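Local coordinates for protein xylooligosaccharide oxidase (Myceliophthora thermophila, PDB 5L6G) that oxidises the C1 hydroxyl of xylooligosaccharides and some other sugars to lactones, using a bicovalently bound FAD and passing the electrons to oxygen to give hydrogen peroxide, at residues K47-P52 against V109-R114; V234-I239 against F320-Y325; G284-H287 against S291-K294. All blocks are in the same frame, centred on the assembly; numbering follows the deposited sequence.

Interaction 1 of 3, residues K47-P52 against V109-R114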
ATOM      1  N   LYS A  47      -1.336 -21.607 -12.809  1.00 27.27           N
ATOM      2  CA  LYS A  47      -0.083 -21.313 -12.127  1.00 29.54           C
ATOM      3  C   LYS A  47       0.118 -19.804 -12.060  1.00 27.79           C
ATOM      4  O   LYS A  47       0.375 -19.254 -10.997  1.00 28.65           O
ATOM      5  CB  LYS A  47       1.082 -21.996 -12.863  1.00 32.52           C
ATOM      6  CG  LYS A  47       2.454 -21.790 -12.237  1.00 35.89           C
ATOM      7  CD  LYS A  47       2.691 -22.718 -11.055  1.00 38.29           C
ATOM      8  CE  LYS A  47       4.042 -22.429 -10.407  1.00 40.95           C
ATOM      9  NZ  LYS A  47       4.188 -23.104  -9.087  1.00 41.98           N
ATOM     10  N   THR A  48      -0.049 -19.132 -13.190  1.00 26.70           N
ATOM     11  CA  THR A  48       0.122 -17.693 -13.260  1.00 26.06           C
ATOM     12  C   THR A  48      -0.894 -16.980 -12.391  1.00 24.23           C
ATOM     13  O   THR A  48      -0.533 -16.166 -11.541  1.00 23.24           O
ATOM     14  CB  THR A  48      -0.047 -17.212 -14.707  1.00 27.79           C
ATOM     15  OG1 THR A  48       0.964 -17.822 -15.506  1.00 30.67           O
ATOM     16  CG2 THR A  48       0.068 -15.708 -14.816  1.00 27.64           C
ATOM     17  N   ASP A  49      -2.175 -17.296 -12.589  1.00 22.32           N
ATOM     18  CA  ASP A  49      -3.236 -16.600 -11.854  1.00 21.46           C
ATOM     19  C   ASP A  49      -3.201 -16.858 -10.348  1.00 20.27           C
ATOM     20  O   ASP A  49      -3.514 -15.971  -9.556  1.00 19.91           O
ATOM     21  CB  ASP A  49      -4.613 -16.971 -12.426  1.00 21.29           C
ATOM     22  CG  ASP A  49      -4.905 -16.266 -13.749  1.00 21.90           C
ATOM     23  OD1 ASP A  49      -4.194 -15.286 -14.076  1.00 21.72           O
ATOM     24  OD2 ASP A  49      -5.845 -16.675 -14.462  1.00 21.21           O
ATOM     25  N   ALA A  50      -2.812 -18.066  -9.956  1.00 20.40           N
ATOM     26  CA  ALA A  50      -2.732 -18.427  -8.544  1.00 19.55           C
ATOM     27  C   ALA A  50      -1.438 -17.981  -7.823  1.00 19.40           C
ATOM     28  O   ALA A  50      -1.358 -18.064  -6.599  1.00 19.51           O
ATOM     29  CB  ALA A  50      -2.905 -19.934  -8.389  1.00 19.67           C
ATOM     30  N   SER A  51      -0.426 -17.534  -8.561  0.50 19.59           N
ATOM     31  CA  SER A  51       0.910 -17.353  -7.975  0.50 19.39           C
ATOM     32  C   SER A  51       1.026 -16.052  -7.183  0.50 18.13           C
ATOM     33  O   SER A  51       0.690 -14.989  -7.701  0.50 18.23           O
ATOM     34  CB  SER A  51       1.992 -17.403  -9.053  0.50 20.41           C
ATOM     35  OG  SER A  51       1.661 -16.552 -10.139  0.50 21.34           O
ATOM     36  N   PRO A  52       1.535 -16.132  -5.934  1.00 16.85           N
ATOM     37  CA  PRO A  52       1.619 -15.002  -5.028  1.00 15.47           C
ATOM     38  C   PRO A  52       2.701 -14.042  -5.492  1.00 14.72           C
ATOM     39  O   PRO A  52       3.528 -14.407  -6.313  1.00 15.20           O
ATOM     40  CB  PRO A  52       2.057 -15.656  -3.716  1.00 15.50           C
ATOM     41  CG  PRO A  52       2.906 -16.788  -4.150  1.00 16.18           C
ATOM     42  CD  PRO A  52       2.229 -17.317  -5.380  1.00 16.89           C
ATOM     43  N   VAL A 109     -11.062 -17.002  -5.848  1.00 11.59           N
ATOM     44  CA  VAL A 109     -10.303 -15.818  -6.156  1.00 11.48           C
ATOM     45  C   VAL A 109     -10.923 -15.180  -7.378  1.00 11.72           C
ATOM     46  O   VAL A 109     -11.065 -15.825  -8.421  1.00 11.80           O
ATOM     47  CB  VAL A 109      -8.821 -16.147  -6.393  1.00 11.48           C
ATOM     48  CG1 VAL A 109      -8.093 -14.913  -6.917  1.00 11.39           C
ATOM     49  CG2 VAL A 109      -8.208 -16.629  -5.097  1.00 11.41           C
ATOM     50  N   VAL A 110     -11.308 -13.924  -7.228  1.00 11.75           N
ATOM     51  CA  VAL A 110     -11.876 -13.157  -8.327  1.00 12.43           C
ATOM     52  C   VAL A 110     -10.723 -12.358  -8.888  1.00 12.86           C
ATOM     53  O   VAL A 110     -10.373 -11.294  -8.381  1.00 12.36           O
ATOM     54  CB  VAL A 110     -13.039 -12.277  -7.842  1.00 12.39           C
ATOM     55  CG1 VAL A 110     -13.664 -11.495  -8.998  1.00 12.73           C
ATOM     56  CG2 VAL A 110     -14.057 -13.176  -7.148  1.00 12.54           C
ATOM     57  N   GLU A 111     -10.087 -12.944  -9.892  1.00 13.94           N
ATOM     58  CA  GLU A 111      -8.907 -12.373 -10.502  1.00 14.70           C
ATOM     59  C   GLU A 111      -9.319 -11.263 -11.470  1.00 14.83           C
ATOM     60  O   GLU A 111      -9.997 -11.530 -12.456  1.00 15.00           O
ATOM     61  CB  GLU A 111      -8.154 -13.462 -11.268  1.00 16.17           C
ATOM     62  CG  GLU A 111      -7.028 -12.938 -12.129  1.00 17.84           C
ATOM     63  CD  GLU A 111      -5.915 -12.362 -11.292  1.00 18.94           C
ATOM     64  OE1 GLU A 111      -5.336 -13.118 -10.481  1.00 21.30           O
ATOM     65  OE2 GLU A 111      -5.611 -11.166 -11.426  1.00 19.66           O
ATOM     66  N   LEU A 112      -8.845 -10.049 -11.211  1.00 14.64           N
ATOM     67  CA  LEU A 112      -9.323  -8.833 -11.850  1.00 15.39           C
ATOM     68  C   LEU A 112      -8.385  -8.294 -12.919  1.00 16.32           C
ATOM     69  O   LEU A 112      -8.668  -7.259 -13.510  1.00 16.33           O
ATOM     70  CB  LEU A 112      -9.521  -7.746 -10.791  1.00 14.92           C
ATOM     71  CG  LEU A 112     -10.525  -8.082  -9.687  1.00 14.75           C
ATOM     72  CD1 LEU A 112     -10.551  -6.934  -8.700  1.00 14.71           C
ATOM     73  CD2 LEU A 112     -11.925  -8.302 -10.245  1.00 15.53           C
ATOM     74  N   ASP A 113      -7.304  -9.022 -13.199  1.00 17.82           N
ATOM     75  CA  ASP A 113      -6.237  -8.522 -14.064  1.00 19.70           C
ATOM     76  C   ASP A 113      -6.579  -8.432 -15.539  1.00 19.95           C
ATOM     77  O   ASP A 113      -5.846  -7.804 -16.287  1.00 19.35           O
ATOM     78  CB  ASP A 113      -4.938  -9.332 -13.871  1.00 21.62           C
ATOM     79  CG  ASP A 113      -4.988 -10.711 -14.508  1.00 23.48           C
ATOM     80  OD1 ASP A 113      -6.073 -11.248 -14.760  1.00 26.11           O
ATOM     81  OD2 ASP A 113      -3.909 -11.289 -14.750  1.00 29.32           O
ATOM     82  N   ARG A 114      -7.694  -9.018 -15.960  1.00 19.89           N
ATOM     83  CA  ARG A 114      -8.178  -8.800 -17.318  1.00 20.49           C
ATOM     84  C   ARG A 114      -8.966  -7.466 -17.425  1.00 19.20           C
ATOM     85  O   ARG A 114      -9.230  -7.001 -18.511  1.00 19.83           O
ATOM     86  CB  ARG A 114      -8.988  -9.999 -17.835  1.00 22.34           C
ATOM     87  CG  ARG A 114      -8.394 -11.408 -17.589  1.00 24.06           C
ATOM     88  CD  ARG A 114      -6.867 -11.579 -17.779  1.00 25.92           C
ATOM     89  NE  ARG A 114      -6.434 -12.994 -17.968  1.00 27.35           N
ATOM     90  CZ  ARG A 114      -6.163 -13.893 -16.998  1.00 29.29           C
ATOM     91  NH1 ARG A 114      -6.248 -13.591 -15.711  1.00 28.14           N
ATOM     92  NH2 ARG A 114      -5.790 -15.134 -17.322  1.00 31.02           N
TER
HETATM   93  O   HOH W   1      -2.625 -13.307 -13.726  1.00 26.80           O
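Arg114 grips the carboxylate of Asp49 end-on with two nitrogens, one to each oxygen. The NH2 arm gives the straighter bond: Arg114 NH2 lies 3.2 Å from Asp49 OD2 at an N-H...O angle of 153°, using the syn lone pair with the oxygen close to the guanidinium plane. Arg114 NH1 to Asp49 OD1, 3.1 Å, is more bent, and each group is tilted from the plane of the other. The two planes are turned 65° apart, so the two-nitrogen grip is not coplanar. NH1 is shared, since Asp113 OD1 also presents its syn lone pair to it. A water completes this close part of the contact: Asp49 OD1 and Asp113 OD2 are 4.1 Å apart, and the water lies 2.5 Å from the first and 2.6 Å from the second, donating to both.

Helix 45-50 packs against strand 63-65 through Asp49 and Ala50, which touch Ile64, as Glu111 does. Strand 108-111, part of the PCMH-type FAD-binding fold, lies between 63-65 and 87-90; just past it, Leu112 touches the FAD. Asp49 O and Glu111 OE1, two acceptors 3.5 Å apart, share Lys90, whose ammonium bonds to both and probably makes their closeness tolerable. Thr39 holds Asp49 OD2 from outside the pair.

Replacing Arg114 by a leucine would probably leave the carboxylates of Asp49 and Asp113 facing each other without the cation that offsets their charge. The more open side belongs to the arginine chain itself, which is bent at its second torsion (chi2 -41°) and curls back to the buried acids from a partly exposed position beside an N-linked glycan.

Interaction 2 of 3, residues V234-I239 against F320-Y325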
ATOM      1  N   VAL A 234      10.379  16.855 -12.284  1.00 23.25           N
ATOM      2  CA  VAL A 234      10.613  16.376 -10.925  1.00 21.17           C
ATOM      3  C   VAL A 234      12.095  16.009 -10.803  1.00 20.45           C
ATOM      4  O   VAL A 234      12.734  15.610 -11.782  1.00 20.93           O
ATOM      5  CB  VAL A 234       9.731  15.180 -10.563  1.00 20.04           C
ATOM      6  CG1 VAL A 234       8.257  15.573 -10.638  1.00 19.98           C
ATOM      7  CG2 VAL A 234      10.020  13.977 -11.459  1.00 19.88           C
ATOM      8  N   THR A 235      12.646  16.170  -9.612  1.00 19.15           N
ATOM      9  CA  THR A 235      14.068  16.010  -9.415  1.00 18.68           C
ATOM     10  C   THR A 235      14.296  14.969  -8.333  1.00 17.59           C
ATOM     11  O   THR A 235      13.900  15.158  -7.192  1.00 16.79           O
ATOM     12  CB  THR A 235      14.685  17.345  -9.029  1.00 19.18           C
ATOM     13  OG1 THR A 235      14.389  18.306 -10.061  1.00 19.87           O
ATOM     14  CG2 THR A 235      16.207  17.209  -8.855  1.00 19.48           C
ATOM     15  N   SER A 236      14.892  13.845  -8.706  1.00 17.19           N
ATOM     16  CA  SER A 236      15.242  12.840  -7.708  1.00 16.45           C
ATOM     17  C   SER A 236      16.591  13.202  -7.127  1.00 16.64           C
ATOM     18  O   SER A 236      17.387  13.894  -7.755  1.00 17.40           O
ATOM     19  CB  SER A 236      15.252  11.438  -8.308  1.00 16.24           C
ATOM     20  OG  SER A 236      16.219  11.310  -9.332  1.00 16.46           O
ATOM     21  N   TYR A 237      16.840  12.758  -5.906  1.00 16.27           N
ATOM     22  CA  TYR A 237      18.107  13.054  -5.241  1.00 16.53           C
ATOM     23  C   TYR A 237      18.305  12.104  -4.086  1.00 16.19           C
ATOM     24  O   TYR A 237      17.363  11.454  -3.633  1.00 15.36           O
ATOM     25  CB  TYR A 237      18.116  14.499  -4.722  1.00 16.68           C
ATOM     26  CG  TYR A 237      17.025  14.793  -3.712  1.00 15.89           C
ATOM     27  CD1 TYR A 237      15.733  15.110  -4.131  1.00 15.81           C
ATOM     28  CD2 TYR A 237      17.279  14.745  -2.338  1.00 15.50           C
ATOM     29  CE1 TYR A 237      14.730  15.373  -3.213  1.00 15.37           C
ATOM     30  CE2 TYR A 237      16.275  14.994  -1.408  1.00 15.11           C
ATOM     31  CZ  TYR A 237      15.010  15.317  -1.847  1.00 15.09           C
ATOM     32  OH  TYR A 237      14.000  15.563  -0.953  1.00 14.78           O
ATOM     33  N   GLU A 238      19.538  12.064  -3.597  1.00 16.81           N
ATOM     34  CA  GLU A 238      19.890  11.234  -2.475  1.00 16.72           C
ATOM     35  C   GLU A 238      20.767  12.009  -1.508  1.00 16.96           C
ATOM     36  O   GLU A 238      21.480  12.947  -1.900  1.00 17.17           O
ATOM     37  CB  GLU A 238      20.625   9.999  -2.988  1.00 17.51           C
ATOM     38  CG  GLU A 238      19.695   9.014  -3.645  1.00 17.83           C
ATOM     39  CD  GLU A 238      20.356   8.032  -4.587  1.00 19.04           C
ATOM     40  OE1 GLU A 238      21.581   7.791  -4.492  1.00 19.96           O
ATOM     41  OE2 GLU A 238      19.600   7.472  -5.419  1.00 20.25           O
ATOM     42  N   ILE A 239      20.692  11.627  -0.239  1.00 16.26           N
ATOM     43  CA  ILE A 239      21.596  12.158   0.774  1.00 16.54           C
ATOM     44  C   ILE A 239      22.051  10.977   1.579  1.00 16.41           C
ATOM     45  O   ILE A 239      21.265  10.401   2.333  1.00 15.24           O
ATOM     46  CB  ILE A 239      20.927  13.180   1.715  1.00 16.39           C
ATOM     47  CG1 ILE A 239      20.308  14.337   0.921  1.00 16.69           C
ATOM     48  CG2 ILE A 239      21.939  13.681   2.741  1.00 16.73           C
ATOM     49  CD1 ILE A 239      19.288  15.151   1.691  1.00 16.60           C
ATOM     50  N   PHE A 320       8.861   8.703 -12.365  1.00 19.77           N
ATOM     51  CA  PHE A 320       8.230   7.484 -11.915  1.00 19.53           C
ATOM     52  C   PHE A 320       9.130   6.288 -12.190  1.00 19.77           C
ATOM     53  O   PHE A 320       9.312   5.455 -11.312  1.00 19.25           O
ATOM     54  CB  PHE A 320       6.838   7.280 -12.536  1.00 19.65           C
ATOM     55  CG  PHE A 320       6.156   6.035 -12.048  1.00 18.87           C
ATOM     56  CD1 PHE A 320       5.653   5.970 -10.755  1.00 18.80           C
ATOM     57  CD2 PHE A 320       6.060   4.910 -12.851  1.00 19.10           C
ATOM     58  CE1 PHE A 320       5.044   4.812 -10.281  1.00 17.70           C
ATOM     59  CE2 PHE A 320       5.441   3.748 -12.376  1.00 18.96           C
ATOM     60  CZ  PHE A 320       4.944   3.705 -11.087  1.00 18.17           C
ATOM     61  N   ARG A 321       9.715   6.216 -13.383  1.00 20.96           N
ATOM     62  CA  ARG A 321      10.605   5.100 -13.715  1.00 21.48           C
ATOM     63  C   ARG A 321      11.811   5.044 -12.788  1.00 20.67           C
ATOM     64  O   ARG A 321      12.273   3.967 -12.427  1.00 19.61           O
ATOM     65  CB  ARG A 321      11.113   5.171 -15.150  1.00 23.72           C
ATOM     66  CG  ARG A 321      10.045   5.066 -16.213  1.00 25.48           C
ATOM     67  CD  ARG A 321      10.634   4.699 -17.571  1.00 27.85           C
ATOM     68  NE  ARG A 321      11.429   5.776 -18.149  1.00 29.52           N
ATOM     69  CZ  ARG A 321      10.937   6.852 -18.776  1.00 31.61           C
ATOM     70  NH1 ARG A 321       9.627   7.026 -18.926  1.00 32.25           N
ATOM     71  NH2 ARG A 321      11.767   7.772 -19.264  1.00 33.08           N
ATOM     72  N   HIS A 322      12.322   6.211 -12.415  1.00 20.06           N
ATOM     73  CA  HIS A 322      13.503   6.282 -11.556  1.00 19.80           C
ATOM     74  C   HIS A 322      13.363   5.444 -10.276  1.00 19.07           C
ATOM     75  O   HIS A 322      14.307   4.777  -9.869  1.00 18.86           O
ATOM     76  CB  HIS A 322      13.788   7.725 -11.150  1.00 19.60           C
ATOM     77  CG  HIS A 322      15.016   7.860 -10.310  1.00 19.54           C
ATOM     78  ND1 HIS A 322      16.281   7.920 -10.852  1.00 20.21           N
ATOM     79  CD2 HIS A 322      15.179   7.894  -8.968  1.00 18.87           C
ATOM     80  CE1 HIS A 322      17.171   7.996  -9.877  1.00 19.93           C
ATOM     81  NE2 HIS A 322      16.526   7.986  -8.724  1.00 19.11           N
ATOM     82  N   TYR A 323      12.209   5.530  -9.623  1.00 18.74           N
ATOM     83  CA  TYR A 323      11.971   4.789  -8.372  1.00 18.84           C
ATOM     84  C   TYR A 323      11.155   3.509  -8.561  1.00 20.08           C
ATOM     85  O   TYR A 323      10.740   2.877  -7.577  1.00 19.52           O
ATOM     86  CB  TYR A 323      11.291   5.694  -7.339  1.00 18.16           C
ATOM     87  CG  TYR A 323      12.235   6.703  -6.725  1.00 18.05           C
ATOM     88  CD1 TYR A 323      13.339   6.278  -5.985  1.00 17.70           C
ATOM     89  CD2 TYR A 323      12.023   8.076  -6.873  1.00 17.81           C
ATOM     90  CE1 TYR A 323      14.212   7.192  -5.416  1.00 17.83           C
ATOM     91  CE2 TYR A 323      12.892   8.993  -6.299  1.00 17.77           C
ATOM     92  CZ  TYR A 323      13.982   8.546  -5.577  1.00 17.70           C
ATOM     93  OH  TYR A 323      14.867   9.414  -4.993  1.00 17.91           O
ATOM     94  N   ALA A 324      10.925   3.137  -9.816  1.00 22.51           N
ATOM     95  CA  ALA A 324      10.102   1.985 -10.153  1.00 24.97           C
ATOM     96  C   ALA A 324      10.871   0.684  -9.934  1.00 28.81           C
ATOM     97  O   ALA A 324      10.288  -0.306  -9.488  1.00 31.32           O
ATOM     98  CB  ALA A 324       9.642   2.076 -11.592  1.00 24.76           C
ATOM     99  N   TYR A 325      12.160   0.686 -10.269  1.00 33.79           N
ATOM    100  CA  TYR A 325      13.035  -0.486 -10.079  1.00 39.88           C
ATOM    101  C   TYR A 325      12.463  -1.705 -10.807  1.00 42.33           C
ATOM    102  O   TYR A 325      12.336  -2.801 -10.251  1.00 44.77           O
ATOM    103  CB  TYR A 325      13.259  -0.792  -8.583  1.00 40.81           C
ATOM    104  CG  TYR A 325      13.857   0.353  -7.785  1.00 42.09           C
ATOM    105  CD1 TYR A 325      14.973   1.052  -8.247  1.00 44.50           C
ATOM    106  CD2 TYR A 325      13.322   0.720  -6.554  1.00 43.41           C
ATOM    107  CE1 TYR A 325      15.521   2.091  -7.512  1.00 45.76           C
ATOM    108  CE2 TYR A 325      13.863   1.761  -5.816  1.00 44.06           C
ATOM    109  CZ  TYR A 325      14.958   2.440  -6.294  1.00 44.85           C
ATOM    110  OH  TYR A 325      15.497   3.461  -5.550  1.00 45.71           O
TER
HETATM  111  O   HOH W   2      17.280   8.408  -6.281  1.00 20.19           O
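Ser236, Tyr323 and His322 bury most of the surface here, and they meet as a compact cluster. Ser236 lies over one face of the His322 imidazole: Ser236 OG stands 3.4 Å above the ring plane, over its centre. Its methylene joins in, with Ser236 CB 3.9 Å from the His322 ring centroid and 25° off the normal, a CH-pi contact. The serine hydroxyl has its polar partner elsewhere, in a hydrogen bond to His314 of the neighbouring strand 308-314.

His322 in turn directs its CD2 edge at the face of the Tyr323 phenol, His322 CD2 lying 3.5 Å above the phenol plane over its centre. The imidazole reaches the strand because CG points anti to the backbone N (chi1 -178°), whereas Tyr323 is the first residue to leave helical geometry after helix 316-322. Tyr323 CE2 approaches Ser236 CB at 3.9 Å, and the phenol ring stacks on Phe171.

The helix end is thus fitted to strand 234-240 of the large antiparallel sheet. Tyr323 also lies about 4 Å, side chain to side chain, from the substrate-binding residues Arg272 and Thr154, a closeness consistent with a second-shell role at the sugar pocket. One water joins the polar ends, 2.6 Å from Glu238 OE2, 2.6 Å from His322 NE2 and 2.9 Å from Tyr323 OH, donating to the carboxylate and the phenol. Imidazole and phenol are therefore fixed both by packing and by a shared water, with Tyr323 OH further held by its hydrogen bond to Gly284 O.

Interaction 3 of 3, residues G284-H287 against S291-K294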
ATOM      1  N   GLY A 284      14.755  11.241  -2.259  1.00 13.53           N
ATOM      2  CA  GLY A 284      13.672  12.178  -2.466  1.00 13.42           C
ATOM      3  C   GLY A 284      13.251  12.310  -3.906  1.00 13.66           C
ATOM      4  O   GLY A 284      13.960  11.887  -4.828  1.00 13.72           O
ATOM      5  N   LEU A 285      12.053  12.861  -4.080  1.00 13.70           N
ATOM      6  CA  LEU A 285      11.589  13.362  -5.355  1.00 14.34           C
ATOM      7  C   LEU A 285      11.006  14.745  -5.077  1.00 14.72           C
ATOM      8  O   LEU A 285      10.030  14.894  -4.334  1.00 14.30           O
ATOM      9  CB  LEU A 285      10.543  12.440  -5.978  1.00 14.22           C
ATOM     10  CG  LEU A 285      10.205  12.757  -7.437  1.00 14.85           C
ATOM     11  CD1 LEU A 285      11.392  12.416  -8.325  1.00 15.43           C
ATOM     12  CD2 LEU A 285       8.956  12.060  -7.924  1.00 14.76           C
ATOM     13  N   TYR A 286      11.631  15.758  -5.655  1.00 15.42           N
ATOM     14  CA  TYR A 286      11.201  17.116  -5.462  1.00 16.07           C
ATOM     15  C   TYR A 286      10.393  17.528  -6.676  1.00 16.64           C
ATOM     16  O   TYR A 286      10.855  17.387  -7.812  1.00 17.13           O
ATOM     17  CB  TYR A 286      12.425  18.004  -5.300  1.00 16.70           C
ATOM     18  CG  TYR A 286      12.088  19.431  -5.003  1.00 17.32           C
ATOM     19  CD1 TYR A 286      11.715  19.821  -3.720  1.00 17.01           C
ATOM     20  CD2 TYR A 286      12.134  20.390  -6.006  1.00 18.24           C
ATOM     21  CE1 TYR A 286      11.387  21.129  -3.442  1.00 17.75           C
ATOM     22  CE2 TYR A 286      11.813  21.715  -5.743  1.00 18.97           C
ATOM     23  CZ  TYR A 286      11.445  22.072  -4.457  1.00 18.62           C
ATOM     24  OH  TYR A 286      11.139  23.364  -4.193  1.00 19.71           O
ATOM     25  N   HIS A 287       9.180  18.021  -6.447  1.00 16.85           N
ATOM     26  CA  HIS A 287       8.320  18.447  -7.545  1.00 17.67           C
ATOM     27  C   HIS A 287       8.685  19.859  -7.997  1.00 18.91           C
ATOM     28  O   HIS A 287       8.024  20.838  -7.657  1.00 18.98           O
ATOM     29  CB  HIS A 287       6.860  18.355  -7.146  1.00 17.32           C
ATOM     30  CG  HIS A 287       6.389  16.952  -6.952  1.00 16.66           C
ATOM     31  ND1 HIS A 287       5.170  16.522  -7.408  1.00 16.75           N
ATOM     32  CD2 HIS A 287       6.983  15.872  -6.388  1.00 16.17           C
ATOM     33  CE1 HIS A 287       5.014  15.246  -7.111  1.00 16.13           C
ATOM     34  NE2 HIS A 287       6.098  14.828  -6.486  1.00 15.89           N
ATOM     35  N   SER A 291      17.555  23.425  -9.323  1.00 25.99           N
ATOM     36  CA  SER A 291      17.927  24.642  -8.588  1.00 26.14           C
ATOM     37  C   SER A 291      16.941  24.907  -7.450  1.00 25.33           C
ATOM     38  O   SER A 291      17.334  25.355  -6.380  1.00 24.71           O
ATOM     39  CB  SER A 291      18.026  25.863  -9.519  1.00 27.41           C
ATOM     40  OG  SER A 291      16.933  25.906 -10.407  1.00 27.65           O
ATOM     41  N   ALA A 292      15.664  24.602  -7.680  1.00 25.04           N
ATOM     42  CA  ALA A 292      14.639  24.802  -6.661  1.00 24.72           C
ATOM     43  C   ALA A 292      14.837  23.795  -5.521  1.00 24.16           C
ATOM     44  O   ALA A 292      14.742  24.150  -4.339  1.00 23.69           O
ATOM     45  CB  ALA A 292      13.251  24.688  -7.272  1.00 24.58           C
ATOM     46  N   LEU A 293      15.136  22.547  -5.875  1.00 24.02           N
ATOM     47  CA  LEU A 293      15.472  21.534  -4.872  1.00 23.91           C
ATOM     48  C   LEU A 293      16.650  21.966  -3.994  1.00 25.17           C
ATOM     49  O   LEU A 293      16.575  21.904  -2.763  1.00 24.13           O
ATOM     50  CB  LEU A 293      15.816  20.200  -5.545  1.00 23.60           C
ATOM     51  CG  LEU A 293      16.543  19.188  -4.655  1.00 23.19           C
ATOM     52  CD1 LEU A 293      15.627  18.752  -3.525  1.00 22.12           C
ATOM     53  CD2 LEU A 293      17.041  17.997  -5.451  1.00 23.28           C
ATOM     54  N   LYS A 294      17.741  22.384  -4.632  1.00 27.35           N
ATOM     55  CA  LYS A 294      18.964  22.711  -3.904  1.00 28.73           C
ATOM     56  C   LYS A 294      18.683  23.759  -2.835  1.00 28.66           C
ATOM     57  O   LYS A 294      19.133  23.644  -1.698  1.00 28.55           O
ATOM     58  CB  LYS A 294      20.051  23.202  -4.869  1.00 31.70           C
ATOM     59  CG  LYS A 294      20.638  22.125  -5.773  1.00 33.54           C
ATOM     60  CD  LYS A 294      21.607  22.727  -6.786  1.00 37.02           C
ATOM     61  CE  LYS A 294      22.134  21.675  -7.757  1.00 39.11           C
ATOM     62  NZ  LYS A 294      23.173  20.803  -7.138  1.00 39.85           N
TER
HETATM   63  O   HOH W   3      13.139  26.113  -3.526  1.00 26.03           O
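Tyr286 and Leu293 both carry CG roughly anti to their backbone N (chi1 -176° and 164°), which extends the phenol from the strand along the first turn of the helix while the leucine slides past it the other way. As a result the ring lies flat against the helix backbone: Leu293 CA is 3.8 Å from the Tyr286 ring centroid and 15° off its normal, a CH-pi contact over the face. Leu293 CB packs at 3.7 Å on Tyr286 CD2, and Leu293 CD1 reaches back to Tyr286 CB at 3.7 Å. Farther along the ring, Ala292 CB rests 3.6 Å from Tyr286 CE2.

Strand 280-286 leads through a three-residue turn into helix 290-304, so this is a local strand-to-helix connection closed by its own side chains. Just before the helix, Asn289 OD1 accepts from Ala292 N and Ser291 OG. At the phenol end a water donates to Ala292 O at 2.7 Å. With no direct hydrogen bond between the segments, the side-chain contact is one of apolar and CH-pi packing, and that single water, weakly bonded to Tyr286 OH, is the polar link.

Along the chain interaction 1 closes before interaction 2 opens, and interaction 3 is nested inside the loop that interaction 2 closes. Interaction 1 belongs to the FAD-binding part, its centre about 30 Å from that of interaction 2 and 39 Å from that of interaction 3, with no touching atoms. The other two, centres 11 Å apart, share the eight-stranded antiparallel sheet, where strands 234-240 and 280-286 are neighbours. They are joined directly by backbone pairing of Thr235 with Tyr286 and by Leu293 packing on Thr235 and Tyr237. Helices 316-322 and 290-304 are thereby tied to one sheet, and interaction 2 brings that framework close to the substrate site.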